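Local atomic coordinates of CytC3 (Streptomyces, PDB entry 3GJA), a protein that is a nonheme iron halogenase of the phytanoyl-CoA dioxygenase family and probably chlorinates a carrier-protein-bound amino acid during biosynthesis of a Streptomyces natural product. Residues E15-A18 / R19-D23; R39-N42 / I43-R46. All coordinates share one frame; numbering follows the deposited sequence.

Contact 1 (E15-A18 / R19-D23); sequences EEVA and RFERD
Glu15 and Arg19 pair one turn apart on helix 14-23. Their carboxylate and guanidinium meet in a long salt bridge, with OE2 of Glu15 3.5 Å from NH2 of Arg19. OE2 comes in at the edge of the guanidinium, near its plane. The two planes are turned 54° apart, so the groups do not lie flat against each other. Arg19 sends CG away from its own backbone N (chi1 -176°), and a bend at chi3 turns the guanidinium back along the helix toward Glu15. CG of Glu16 lies over one face of that guanidinium, 4.0 Å from NH2 of Arg19. The carboxylate of Glu16 has its stronger partner elsewhere: OE1 accepts from the backbone N of Ser13, just ahead of the helix.

Four backbone carbonyls, those of residues 15 to 18, each accept from the N-H four residues on, as in an alpha helix. Arg19 N donates to Glu15 O at 2.9 Å, and Phe20 N to Glu16 O at 3.0 Å. Val17 O takes Glu21 N, and CG of Glu21 packs 3.2 Å from that same Val17 O. Ala18 O receives Arg22 N at 3.1 Å.

Glu16, Arg19 and Phe20 touch Ile26 of strand 25-30, an outermost strand of the antiparallel sheet. Phe20 also meets the ring of Trp235 on the adjacent strand 230-235.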
ATOM      1  N   GLU A  15     -20.139  -8.671  -8.155  1.00 57.34           N
ATOM      2  CA  GLU A  15     -20.552  -7.300  -8.431  1.00 58.39           C
ATOM      3  C   GLU A  15     -19.473  -6.303  -8.000  1.00 57.70           C
ATOM      4  O   GLU A  15     -19.103  -5.397  -8.751  1.00 56.53           O
ATOM      5  CB  GLU A  15     -21.851  -6.979  -7.691  1.00 61.25           C
ATOM      6  CG  GLU A  15     -22.386  -5.585  -7.984  1.00 67.51           C
ATOM      7  CD  GLU A  15     -23.617  -5.235  -7.163  1.00 71.44           C
ATOM      8  OE1 GLU A  15     -24.594  -6.017  -7.185  1.00 72.82           O
ATOM      9  OE2 GLU A  15     -23.611  -4.170  -6.502  1.00 74.01           O
ATOM     10  N   GLU A  16     -18.977  -6.475  -6.781  1.00 55.33           N
ATOM     11  CA  GLU A  16     -17.955  -5.593  -6.246  1.00 53.83           C
ATOM     12  C   GLU A  16     -16.711  -5.617  -7.120  1.00 52.26           C
ATOM     13  O   GLU A  16     -16.096  -4.579  -7.361  1.00 50.40           O
ATOM     14  CB  GLU A  16     -17.627  -6.005  -4.813  1.00 53.10           C
ATOM     15  CG  GLU A  16     -18.854  -6.000  -3.933  1.00 55.15           C
ATOM     16  CD  GLU A  16     -18.580  -6.484  -2.535  1.00 56.68           C
ATOM     17  OE1 GLU A  16     -17.988  -7.574  -2.388  1.00 57.99           O
ATOM     18  OE2 GLU A  16     -18.967  -5.780  -1.579  1.00 57.81           O
ATOM     19  N   VAL A  17     -16.346  -6.802  -7.597  1.00 52.37           N
ATOM     20  CA  VAL A  17     -15.183  -6.946  -8.465  1.00 52.20           C
ATOM     21  C   VAL A  17     -15.427  -6.164  -9.752  1.00 51.84           C
ATOM     22  O   VAL A  17     -14.530  -5.502 -10.265  1.00 51.38           O
ATOM     23  CB  VAL A  17     -14.922  -8.433  -8.817  1.00 52.84           C
ATOM     24  CG1 VAL A  17     -13.774  -8.547  -9.814  1.00 52.20           C
ATOM     25  CG2 VAL A  17     -14.597  -9.216  -7.550  1.00 52.28           C
ATOM     26  N   ALA A  18     -16.653  -6.238 -10.263  1.00 52.22           N
ATOM     27  CA  ALA A  18     -17.022  -5.538 -11.488  1.00 52.74           C
ATOM     28  C   ALA A  18     -16.907  -4.035 -11.283  1.00 52.65           C
ATOM     29  O   ALA A  18     -16.406  -3.314 -12.149  1.00 53.61           O
ATOM     30  CB  ALA A  18     -18.445  -5.898 -11.895  1.00 52.19           C
ATOM     31  N   ARG A  19     -17.385  -3.577 -10.130  1.00 50.88           N
ATOM     32  CA  ARG A  19     -17.342  -2.167  -9.768  1.00 50.28           C
ATOM     33  C   ARG A  19     -15.891  -1.691  -9.768  1.00 49.47           C
ATOM     34  O   ARG A  19     -15.571  -0.636 -10.316  1.00 48.54           O
ATOM     35  CB  ARG A  19     -17.952  -1.978  -8.381  1.00 51.80           C
ATOM     36  CG  ARG A  19     -18.064  -0.542  -7.911  1.00 54.98           C
ATOM     37  CD  ARG A  19     -18.430  -0.523  -6.442  1.00 57.00           C
ATOM     38  NE  ARG A  19     -19.515  -1.461  -6.169  1.00 60.91           N
ATOM     39  CZ  ARG A  19     -19.887  -1.847  -4.953  1.00 62.19           C
ATOM     40  NH1 ARG A  19     -19.263  -1.376  -3.881  1.00 61.92           N
ATOM     41  NH2 ARG A  19     -20.883  -2.714  -4.811  1.00 63.21           N
ATOM     42  N   PHE A  20     -15.017  -2.481  -9.153  1.00 47.98           N
ATOM     43  CA  PHE A  20     -13.603  -2.144  -9.087  1.00 46.36           C
ATOM     44  C   PHE A  20     -13.013  -2.085 -10.489  1.00 47.58           C
ATOM     45  O   PHE A  20     -12.184  -1.228 -10.794  1.00 47.63           O
ATOM     46  CB  PHE A  20     -12.843  -3.191  -8.275  1.00 42.96           C
ATOM     47  CG  PHE A  20     -11.370  -2.924  -8.186  1.00 42.02           C
ATOM     48  CD1 PHE A  20     -10.856  -2.124  -7.169  1.00 40.65           C
ATOM     49  CD2 PHE A  20     -10.498  -3.445  -9.138  1.00 40.69           C
ATOM     50  CE1 PHE A  20      -9.490  -1.847  -7.102  1.00 42.00           C
ATOM     51  CE2 PHE A  20      -9.136  -3.174  -9.080  1.00 40.40           C
ATOM     52  CZ  PHE A  20      -8.628  -2.372  -8.060  1.00 39.82           C
ATOM     53  N   GLU A  21     -13.435  -3.011 -11.340  1.00 49.04           N
ATOM     54  CA  GLU A  21     -12.929  -3.054 -12.701  1.00 51.87           C
ATOM     55  C   GLU A  21     -13.277  -1.803 -13.492  1.00 50.88           C
ATOM     56  O   GLU A  21     -12.506  -1.375 -14.345  1.00 51.51           O
ATOM     57  CB  GLU A  21     -13.453  -4.291 -13.433  1.00 55.37           C
ATOM     58  CG  GLU A  21     -12.826  -5.586 -12.947  1.00 62.02           C
ATOM     59  CD  GLU A  21     -13.264  -6.799 -13.752  1.00 67.18           C
ATOM     60  OE1 GLU A  21     -12.766  -7.910 -13.463  1.00 69.18           O
ATOM     61  OE2 GLU A  21     -14.107  -6.645 -14.669  1.00 69.58           O
ATOM     62  N   ARG A  22     -14.428  -1.203 -13.223  1.00 49.83           N
ATOM     63  CA  ARG A  22     -14.773  -0.008 -13.972  1.00 50.29           C
ATOM     64  C   ARG A  22     -14.266   1.283 -13.338  1.00 48.63           C
ATOM     65  O   ARG A  22     -14.040   2.262 -14.045  1.00 48.95           O
ATOM     66  CB  ARG A  22     -16.286   0.081 -14.200  1.00 51.87           C
ATOM     67  CG  ARG A  22     -17.133   0.143 -12.954  1.00 54.41           C
ATOM     68  CD  ARG A  22     -18.575   0.500 -13.312  1.00 55.98           C
ATOM     69  NE  ARG A  22     -19.475   0.308 -12.179  1.00 58.43           N
ATOM     70  CZ  ARG A  22     -20.055  -0.848 -11.868  1.00 59.24           C
ATOM     71  NH1 ARG A  22     -19.842  -1.928 -12.613  1.00 58.36           N
ATOM     72  NH2 ARG A  22     -20.842  -0.928 -10.801  1.00 60.03           N
ATOM     73  N   ASP A  23     -14.061   1.281 -12.021  1.00 45.07           N
ATOM     74  CA  ASP A  23     -13.595   2.478 -11.327  1.00 43.50           C
ATOM     75  C   ASP A  23     -12.102   2.543 -11.028  1.00 42.50           C
ATOM     76  O   ASP A  23     -11.540   3.628 -10.928  1.00 44.36           O
ATOM     77  CB  ASP A  23     -14.354   2.663 -10.015  1.00 42.87           C
ATOM     78  CG  ASP A  23     -15.813   2.935 -10.228  1.00 42.76           C
ATOM     79  OD1 ASP A  23     -16.182   3.291 -11.365  1.00 43.45           O
ATOM     80  OD2 ASP A  23     -16.588   2.810  -9.258  1.00 44.69           O
TER

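Contact 2 (R39-N42 / I43-R46); sequences RRWN and IIRR
Helix 34-49, within the phytanoyl-CoA dioxygenase family region, carries this one-turn contact, centred on the indole of Trp41 and the aliphatic part of Arg45. CB of Arg45 makes a CH-pi contact over the six-membered ring of Trp41, 3.8 Å from its centroid and 7° off the normal. CG of Arg45 covers the same face, 3.6 Å from CZ2 of Trp41. Bends at chi2 and chi3 then carry the guanidinium off the ring, its plane 70° from the indole. Ile44 approaches from another side: its CG2 sits at the ring edge, 3.8 Å from CZ3 of Trp41. CG2 reaches this edge by lying opposite the backbone N of Ile44. NE1 of Trp41 is hydrogen-bonded to Tyr252 OH. With an alanine at this position, Arg45 CB and Ile44 CG2 would probably lose the ring they pack on, and the Tyr252 hydroxyl its NE1 partner.

Two firm backbone bonds hold the turn. Ile44 N donates to Arg40 O at 2.8 Å, nearly straight at 174°, and Arg45 N to Trp41 O at 2.9 Å. The bond from Ile43 N to Arg39 O is weak. A water donates to Asn42 O at 2.7 Å and accepts from Arg45 NH2 at 3.2 Å, tying this polar side together.

On the inner side, Ile43 and Ile44 pack on Leu76 of helix 75-82. Arg40 is buried and forms salt bridges to Glu36, one turn back on its own helix, and to Glu79 of helix 75-82. Trp41 and Ile44 also meet Phe153, just beyond strand 147-152.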
ATOM      1  N   ARG A  39      -6.876   1.957  18.780  1.00 36.09           N
ATOM      2  CA  ARG A  39      -6.090   1.281  19.801  1.00 37.57           C
ATOM      3  C   ARG A  39      -4.734   0.861  19.221  1.00 35.91           C
ATOM      4  O   ARG A  39      -3.696   1.062  19.847  1.00 37.08           O
ATOM      5  CB  ARG A  39      -6.836   0.040  20.295  1.00 39.88           C
ATOM      6  CG  ARG A  39      -6.556  -0.313  21.745  1.00 44.11           C
ATOM      7  CD  ARG A  39      -6.856  -1.782  22.062  1.00 46.81           C
ATOM      8  NE  ARG A  39      -5.717  -2.639  21.734  1.00 50.63           N
ATOM      9  CZ  ARG A  39      -5.653  -3.425  20.668  1.00 49.04           C
ATOM     10  NH1 ARG A  39      -6.670  -3.473  19.824  1.00 52.37           N
ATOM     11  NH2 ARG A  39      -4.568  -4.142  20.434  1.00 49.58           N
ATOM     12  N   ARG A  40      -4.757   0.273  18.025  1.00 34.59           N
ATOM     13  CA  ARG A  40      -3.536  -0.184  17.350  1.00 34.70           C
ATOM     14  C   ARG A  40      -2.622   0.977  16.972  1.00 34.35           C
ATOM     15  O   ARG A  40      -1.418   0.945  17.221  1.00 34.43           O
ATOM     16  CB  ARG A  40      -3.898  -0.967  16.082  1.00 34.84           C
ATOM     17  CG  ARG A  40      -4.458  -2.342  16.353  1.00 37.46           C
ATOM     18  CD  ARG A  40      -5.135  -2.950  15.141  1.00 40.59           C
ATOM     19  NE  ARG A  40      -5.529  -4.326  15.432  1.00 46.09           N
ATOM     20  CZ  ARG A  40      -4.774  -5.390  15.175  1.00 47.05           C
ATOM     21  NH1 ARG A  40      -3.584  -5.243  14.603  1.00 45.76           N
ATOM     22  NH2 ARG A  40      -5.197  -6.601  15.520  1.00 48.46           N
ATOM     23  N   TRP A  41      -3.205   2.001  16.362  1.00 33.86           N
ATOM     24  CA  TRP A  41      -2.446   3.170  15.947  1.00 34.31           C
ATOM     25  C   TRP A  41      -1.803   3.844  17.150  1.00 34.87           C
ATOM     26  O   TRP A  41      -0.714   4.411  17.036  1.00 34.81           O
ATOM     27  CB  TRP A  41      -3.360   4.156  15.218  1.00 34.58           C
ATOM     28  CG  TRP A  41      -2.724   5.467  14.881  1.00 34.64           C
ATOM     29  CD1 TRP A  41      -3.270   6.705  15.068  1.00 35.94           C
ATOM     30  CD2 TRP A  41      -1.431   5.684  14.294  1.00 34.36           C
ATOM     31  NE1 TRP A  41      -2.401   7.679  14.636  1.00 35.18           N
ATOM     32  CE2 TRP A  41      -1.264   7.084  14.158  1.00 35.41           C
ATOM     33  CE3 TRP A  41      -0.399   4.834  13.868  1.00 33.95           C
ATOM     34  CZ2 TRP A  41      -0.104   7.657  13.617  1.00 33.75           C
ATOM     35  CZ3 TRP A  41       0.760   5.406  13.325  1.00 31.90           C
ATOM     36  CH2 TRP A  41       0.894   6.806  13.207  1.00 31.33           C
ATOM     37  N   ASN A  42      -2.474   3.791  18.300  1.00 34.57           N
ATOM     38  CA  ASN A  42      -1.924   4.411  19.501  1.00 35.12           C
ATOM     39  C   ASN A  42      -0.606   3.725  19.841  1.00 34.10           C
ATOM     40  O   ASN A  42       0.350   4.364  20.277  1.00 36.01           O
ATOM     41  CB  ASN A  42      -2.898   4.302  20.688  1.00 34.35           C
ATOM     42  CG  ASN A  42      -4.109   5.218  20.549  1.00 39.71           C
ATOM     43  OD1 ASN A  42      -4.045   6.263  19.898  1.00 38.69           O
ATOM     44  ND2 ASN A  42      -5.214   4.839  21.184  1.00 39.88           N
ATOM     45  N   ILE A  43      -0.555   2.419  19.636  1.00 34.47           N
ATOM     46  CA  ILE A  43       0.664   1.676  19.922  1.00 34.76           C
ATOM     47  C   ILE A  43       1.688   1.904  18.813  1.00 33.24           C
ATOM     48  O   ILE A  43       2.814   2.336  19.078  1.00 33.90           O
ATOM     49  CB  ILE A  43       0.356   0.163  20.077  1.00 33.83           C
ATOM     50  CG1 ILE A  43      -0.575  -0.043  21.281  1.00 33.03           C
ATOM     51  CG2 ILE A  43       1.648  -0.623  20.272  1.00 37.64           C
ATOM     52  CD1 ILE A  43      -1.158  -1.428  21.408  1.00 29.59           C
ATOM     53  N   ILE A  44       1.274   1.638  17.577  1.00 33.21           N
ATOM     54  CA  ILE A  44       2.126   1.785  16.396  1.00 33.20           C
ATOM     55  C   ILE A  44       2.865   3.119  16.326  1.00 34.25           C
ATOM     56  O   ILE A  44       4.056   3.167  16.006  1.00 33.07           O
ATOM     57  CB  ILE A  44       1.291   1.640  15.095  1.00 33.67           C
ATOM     58  CG1 ILE A  44       0.664   0.249  15.031  1.00 32.44           C
ATOM     59  CG2 ILE A  44       2.166   1.915  13.864  1.00 31.03           C
ATOM     60  CD1 ILE A  44      -0.327   0.073  13.884  1.00 31.96           C
ATOM     61  N   ARG A  45       2.151   4.201  16.620  1.00 35.08           N
ATOM     62  CA  ARG A  45       2.729   5.538  16.562  1.00 36.40           C
ATOM     63  C   ARG A  45       3.986   5.627  17.425  1.00 37.29           C
ATOM     64  O   ARG A  45       5.000   6.183  16.999  1.00 37.93           O
ATOM     65  CB  ARG A  45       1.683   6.571  17.000  1.00 36.42           C
ATOM     66  CG  ARG A  45       1.942   7.992  16.512  1.00 37.82           C
ATOM     67  CD  ARG A  45       2.782   8.789  17.501  1.00 41.39           C
ATOM     68  NE  ARG A  45       2.164   8.813  18.828  1.00 39.79           N
ATOM     69  CZ  ARG A  45       2.721   9.378  19.891  1.00 40.14           C
ATOM     70  NH1 ARG A  45       3.903   9.976  19.786  1.00 38.90           N
ATOM     71  NH2 ARG A  45       2.116   9.309  21.069  1.00 39.79           N
ATOM     72  N   ARG A  46       3.931   5.069  18.631  1.00 37.68           N
ATOM     73  CA  ARG A  46       5.094   5.095  19.508  1.00 39.14           C
ATOM     74  C   ARG A  46       6.175   4.165  18.983  1.00 38.26           C
ATOM     75  O   ARG A  46       7.356   4.499  19.006  1.00 39.24           O
ATOM     76  CB  ARG A  46       4.739   4.650  20.926  1.00 40.29           C
ATOM     77  CG  ARG A  46       3.792   5.560  21.682  1.00 48.13           C
ATOM     78  CD  ARG A  46       3.907   5.276  23.178  1.00 53.35           C
ATOM     79  NE  ARG A  46       3.986   3.838  23.438  1.00 56.97           N
ATOM     80  CZ  ARG A  46       2.952   3.007  23.355  1.00 57.48           C
ATOM     81  NH1 ARG A  46       1.751   3.471  23.028  1.00 55.65           N
ATOM     82  NH2 ARG A  46       3.128   1.709  23.575  1.00 58.27           N
TER
HETATM   83  O   HOH W   1      -0.038   6.899  21.055  1.00 31.80           O

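Contacts 1 and 2 are separate one-turn contacts on successive helices, 14-23 and 34-49, with strand 25-30 between them in the chain. They do not touch: their centres are 33 Å apart and their nearest atoms about 22 Å. The centres of contacts 1 and 2 lie about 19 Å and 18 Å from the centre of the chain. In contact 1 only Phe20 is buried, whereas Arg40, Trp41 and Ile44 are in contact 2. Both are structural packing around the beta core that characterises this halogenase. One sheet connects them: strand 25-30, under contact 1, neighbours 230-235, which neighbours 147-152, and Phe153 just past that strand receives contact 2.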